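Local coordinates for protein exodeoxyribonuclease (Neisseria meningitidis, PDB 2JC5) that probably cleaves the DNA backbone at apurinic or apyrimidinic sites as a metal-dependent repair endonuclease of the AP/ExoA family, using magnesium or manganese, at residues Q223-P227 and E228-K232; H237-D241 and E242-D246. All coordinates share one frame; numbering follows the deposited sequence. Where two conformers were deposited one is given.

Contact 1 (Q223-P227 and E228-K232); sequences QMVTP and ELAAK
V225 meets L229 and A230 where strand 217-225 runs straight into the short helix 227-230, a strand-to-helix corner in the DNase I-like fold, with T226 at the N-cap position and P227 opening the first turn. Two backbone bonds build that turn: A230 N donates to T226 O over 2.9 Å, and A231 N reaches P227 O over 3.2 Å. A230 CB rests 3.3 Å from T226 O, so its methyl lies beside the same carbonyl that its own amide grips.

The apolar contact is made by one branch of V225. With CG1 anti to the backbone N (chi1 -173°), this methyl is directed at the turn, 3.7 Å from L229 CG, and also touches A230 CB. The V225 and L229 side chains cross at about a right angle, L229 presenting CB, CG and CD2 to the single methyl. Beyond the turn, Y254 of strand 250-254 packs on both V225 and L229, and L229 also lies on V145 of strand 143-147; the corner thus sits between strands of the two sheets.

The polar contact runs through T226 and a water. T226 OG1 makes no capping bond to the helix; it is hydrogen-bonded to the backbone N of I144, which fastens the corner to the neighbouring strand 143-147. Its chi1 of 47° leaves OG1 between the backbone N and the carbonyl carbon, where it can also meet the water. That water bridges the two segments: it lies 2.7 Å from T226 OG1 and accepts a hydrogen bond from L229 N, an amide of the first turn, at 2.8 Å.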
loop_
_atom_site.group_PDB
_atom_site.type_symbol
_atom_site.label_atom_id
_atom_site.label_comp_id
_atom_site.label_asym_id
_atom_site.label_seq_id
_atom_site.Cartn_x
_atom_site.Cartn_y
_atom_site.Cartn_z
ATOM N N GLN A 223 6.451 -0.130 0.173
ATOM C CA GLN A 223 6.626 -0.413 1.602
ATOM C C GLN A 223 7.629 0.601 2.126
ATOM O O GLN A 223 8.791 0.567 1.748
ATOM C CB GLN A 223 7.085 -1.862 1.813
ATOM C CG GLN A 223 6.018 -2.871 1.386
ATOM C CD GLN A 223 6.204 -4.306 1.909
ATOM O OE1 GLN A 223 6.893 -4.570 2.899
ATOM N NE2 GLN A 223 5.551 -5.235 1.242
ATOM N N MET A 224 7.143 1.555 2.919
ATOM C CA MET A 224 8.008 2.541 3.566
ATOM C C MET A 224 8.352 2.029 4.957
ATOM O O MET A 224 7.452 1.682 5.711
ATOM C CB MET A 224 7.325 3.903 3.692
ATOM C CG MET A 224 7.061 4.594 2.363
ATOM S SD MET A 224 8.606 5.166 1.604
ATOM C CE MET A 224 7.937 6.299 0.384
ATOM N N VAL A 225 9.641 1.980 5.293
ATOM C CA VAL A 225 10.100 1.236 6.465
ATOM C C VAL A 225 11.011 2.092 7.351
ATOM O O VAL A 225 11.791 2.915 6.862
ATOM C CB VAL A 225 10.829 -0.062 6.000
ATOM C CG1 VAL A 225 11.176 -0.971 7.170
ATOM C CG2 VAL A 225 9.961 -0.835 4.994
ATOM N N THR A 226 10.922 1.869 8.659
ATOM C CA THR A 226 11.814 2.492 9.650
ATOM C C THR A 226 13.235 1.928 9.515
ATOM O O THR A 226 13.419 0.880 8.907
ATOM C CB THR A 226 11.251 2.265 11.050
ATOM O OG1 THR A 226 10.876 0.894 11.199
ATOM C CG2 THR A 226 10.043 3.160 11.256
ATOM N N PRO A 227 14.246 2.657 10.034
ATOM C CA PRO A 227 15.639 2.313 9.711
ATOM C C PRO A 227 16.143 0.928 10.108
ATOM O O PRO A 227 16.744 0.243 9.267
ATOM C CB PRO A 227 16.448 3.416 10.410
ATOM C CG PRO A 227 15.506 4.471 10.729
ATOM C CD PRO A 227 14.147 3.906 10.806
ATOM N N GLU A 228 15.890 0.474 11.332
ATOM C CA GLU A 228 16.499 -0.785 11.754
ATOM C C GLU A 228 15.856 -1.940 11.019
ATOM O O GLU A 228 16.536 -2.871 10.577
ATOM C CB GLU A 228 16.440 -0.945 13.269
ATOM C CG GLU A 228 17.362 0.085 13.927
ATOM C CD GLU A 228 17.208 0.230 15.416
ATOM O OE1 GLU A 228 16.149 0.698 15.870
ATOM O OE2 GLU A 228 18.182 -0.085 16.143
ATOM N N LEU A 229 14.547 -1.862 10.828
ATOM C CA LEU A 229 13.860 -2.912 10.083
ATOM C C LEU A 229 14.245 -2.901 8.591
ATOM O O LEU A 229 14.343 -3.958 7.963
ATOM C CB LEU A 229 12.340 -2.795 10.252
ATOM C CG LEU A 229 11.456 -3.822 9.521
ATOM C CD1 LEU A 229 11.814 -5.259 9.824
ATOM C CD2 LEU A 229 9.992 -3.552 9.875
ATOM N N ALA A 230 14.467 -1.714 8.025
ATOM C CA ALA A 230 14.895 -1.613 6.623
ATOM C C ALA A 230 16.201 -2.378 6.410
ATOM O O ALA A 230 16.378 -3.024 5.390
ATOM C CB ALA A 230 15.043 -0.167 6.194
ATOM N N ALA A 231 17.101 -2.293 7.389
ATOM C CA ALA A 231 18.389 -3.015 7.341
ATOM C C ALA A 231 18.233 -4.531 7.425
ATOM O O ALA A 231 19.193 -5.259 7.192
ATOM C CB ALA A 231 19.303 -2.542 8.474
ATOM N N LYS A 232 17.039 -4.994 7.762
ATOM C CA LYS A 232 16.721 -6.412 7.857
ATOM C C LYS A 232 16.043 -6.970 6.595
ATOM O O LYS A 232 15.859 -8.176 6.472
ATOM C CB LYS A 232 15.865 -6.666 9.106
ATOM C CG LYS A 232 16.670 -6.367 10.367
ATOM C CD LYS A 232 15.986 -6.657 11.663
ATOM C CE LYS A 232 17.026 -6.669 12.812
ATOM N NZ LYS A 232 18.213 -7.609 12.627
HETATM O O HOH W 1 12.927 -0.258 12.530
#

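Contact 2 (H237-D241 and E242-D246); sequences HVYKD and EKFSD
The loop between strands 233-238 and 250-254 is clasped by Y239 and E242 on its way to D246, a residue seen to bind magnesium or manganese in this enzyme, though it holds no ion in this model. Y239 OH donates to E242 OE2 at 2.6 Å, using the anti lone pair of the carboxylate, the one turned away from OE1. OE2 lies at the edge of the tyrosine ring, near its plane, while the carboxylate itself stands 86° to that ring. With CG anti to the backbone N (chi1 -179°), the ring is carried toward E242; D241 N sits 3.9 Å above the ring plane, over its centre. At the ring's edge Y239 CE2 meets F244 CE2 at 3.8 Å, the two side chains crossing at about a right angle. Y23 stacks on Y239 and also meets F244, and F20 packs edge-to-face on F244. On the backbone, one water donates to both Y239 O and E242 O, each at 2.7 Å. The phenol bond would be expected to stabilise the carboxylate of E242 as an anion, and together with the water it ties the loop through both side chains and backbone.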
loop_
_atom_site.group_PDB
_atom_site.type_symbol
_atom_site.label_atom_id
_atom_site.label_comp_id
_atom_site.label_asym_id
_atom_site.label_seq_id
_atom_site.Cartn_x
_atom_site.Cartn_y
_atom_site.Cartn_z
ATOM N N HIS A 237 10.003 -8.699 -4.419
ATOM C CA HIS A 237 9.590 -8.873 -5.801
ATOM C C HIS A 237 8.214 -8.295 -6.035
ATOM O O HIS A 237 7.435 -8.122 -5.100
ATOM C CB HIS A 237 9.654 -10.343 -6.247
ATOM C CG HIS A 237 8.668 -11.254 -5.573
ATOM N ND1 HIS A 237 8.940 -11.891 -4.380
ATOM C CD2 HIS A 237 7.435 -11.676 -5.952
ATOM C CE1 HIS A 237 7.907 -12.653 -4.048
ATOM N NE2 HIS A 237 6.977 -12.529 -4.978
ATOM N N VAL A 238 7.961 -7.953 -7.295
ATOM C CA VAL A 238 6.623 -7.599 -7.756
ATOM C C VAL A 238 6.043 -8.845 -8.398
ATOM O O VAL A 238 6.567 -9.330 -9.398
ATOM C CB VAL A 238 6.665 -6.412 -8.727
ATOM C CG1 VAL A 238 5.266 -6.066 -9.230
ATOM C CG2 VAL A 238 7.311 -5.191 -8.044
ATOM N N TYR A 239 4.965 -9.359 -7.825
ATOM C CA TYR A 239 4.436 -10.640 -8.259
ATOM C C TYR A 239 3.563 -10.482 -9.500
ATOM O O TYR A 239 2.552 -9.762 -9.477
ATOM C CB TYR A 239 3.621 -11.311 -7.148
ATOM C CG TYR A 239 3.065 -12.657 -7.562
ATOM C CD1 TYR A 239 3.886 -13.776 -7.655
ATOM C CD2 TYR A 239 1.732 -12.802 -7.877
ATOM C CE1 TYR A 239 3.385 -14.995 -8.028
ATOM C CE2 TYR A 239 1.211 -14.035 -8.248
ATOM C CZ TYR A 239 2.042 -15.124 -8.321
ATOM O OH TYR A 239 1.569 -16.358 -8.695
ATOM N N LYS A 240 3.977 -11.141 -10.588
ATOM C CA LYS A 240 3.328 -11.019 -11.873
ATOM C C LYS A 240 2.997 -12.352 -12.540
ATOM O O LYS A 240 2.565 -12.361 -13.683
ATOM C CB LYS A 240 4.167 -10.118 -12.799
ATOM C CG LYS A 240 4.162 -8.661 -12.324
ATOM C CD LYS A 240 5.278 -7.824 -12.876
ATOM C CE LYS A 240 5.045 -7.472 -14.297
ATOM N NZ LYS A 240 6.196 -6.633 -14.770
ATOM N N ASP A 241 3.127 -13.462 -11.822
ATOM C CA ASP A 241 2.865 -14.771 -12.441
ATOM C C ASP A 241 1.373 -14.974 -12.672
ATOM O O ASP A 241 0.985 -15.733 -13.546
ATOM C CB ASP A 241 3.407 -15.926 -11.591
ATOM C CG ASP A 241 4.920 -15.929 -11.476
ATOM O OD1 ASP A 241 5.594 -15.226 -12.250
ATOM O OD2 ASP A 241 5.448 -16.652 -10.601
ATOM N N GLU A 242 0.550 -14.299 -11.873
ATOM C CA GLU A 242 -0.891 -14.236 -12.053
ATOM C C GLU A 242 -1.287 -12.777 -11.950
ATOM O O GLU A 242 -0.545 -11.984 -11.377
ATOM C CB GLU A 242 -1.632 -15.005 -10.963
ATOM C CG GLU A 242 -1.223 -16.450 -10.755
ATOM C CD GLU A 242 -1.737 -16.943 -9.419
ATOM O OE1 GLU A 242 -2.929 -17.286 -9.346
ATOM O OE2 GLU A 242 -0.968 -16.918 -8.426
ATOM N N LYS A 243 -2.461 -12.451 -12.478
ATOM C CA LYS A 243 -2.984 -11.089 -12.498
ATOM C C LYS A 243 -4.313 -11.048 -11.762
ATOM O O LYS A 243 -5.278 -11.716 -12.177
ATOM C CB LYS A 243 -3.157 -10.632 -13.945
ATOM C CG LYS A 243 -3.573 -9.182 -14.112
ATOM C CD LYS A 243 -2.439 -8.258 -13.780
ATOM C CE LYS A 243 -2.597 -6.860 -14.400
ATOM N NZ LYS A 243 -1.894 -5.910 -13.524
ATOM N N PHE A 244 -4.353 -10.275 -10.670
ATOM C CA PHE A 244 -5.509 -10.205 -9.773
ATOM C C PHE A 244 -6.212 -8.870 -9.786
ATOM O O PHE A 244 -7.284 -8.730 -9.193
ATOM C CB PHE A 244 -5.059 -10.402 -8.320
ATOM C CG PHE A 244 -4.201 -11.608 -8.096
ATOM C CD1 PHE A 244 -4.666 -12.866 -8.398
ATOM C CD2 PHE A 244 -2.946 -11.495 -7.531
ATOM C CE1 PHE A 244 -3.882 -13.988 -8.154
ATOM C CE2 PHE A 244 -2.165 -12.613 -7.309
ATOM C CZ PHE A 244 -2.644 -13.866 -7.622
ATOM N N SER A 245 -5.601 -7.889 -10.439
ATOM C CA SER A 245 -5.914 -6.506 -10.212
ATOM C C SER A 245 -5.166 -5.700 -11.269
ATOM O O SER A 245 -4.301 -6.257 -11.961
ATOM C CB SER A 245 -5.413 -6.104 -8.813
ATOM O OG SER A 245 -5.438 -4.717 -8.600
ATOM N N ASP A 246 -5.456 -4.407 -11.367
ATOM C CA ASP A 246 -4.623 -3.515 -12.196
ATOM C C ASP A 246 -3.269 -3.226 -11.557
ATOM O O ASP A 246 -2.358 -2.800 -12.257
ATOM C CB ASP A 246 -5.338 -2.215 -12.620
ATOM C CG ASP A 246 -5.944 -1.449 -11.486
ATOM O OD1 ASP A 246 -6.034 -1.955 -10.354
ATOM O OD2 ASP A 246 -6.342 -0.311 -11.774
HETATM O O HOH W 2 0.162 -9.495 -10.736
#

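Overall arrangement
The two contacts lie in series along one late section of the chain. Contact 1 comes first, where strand 217-225 gives way to helix 227-230. From there the chain passes into strand 233-238, an outermost strand of its sheet, and contact 2 folds the loop at its far end before the return along strand 250-254. Neither contact encloses or crosses the other: their centres lie 24 Å apart and their nearest atoms about 7 Å apart, without touching. Contact 1 thus marks the passage from the sheet holding 143-147 and 217-225 to the one holding 233-238 and 250-254, away from the annotated sites, whereas contact 2 carries that second sheet's edge toward the metal-binding end of the fold.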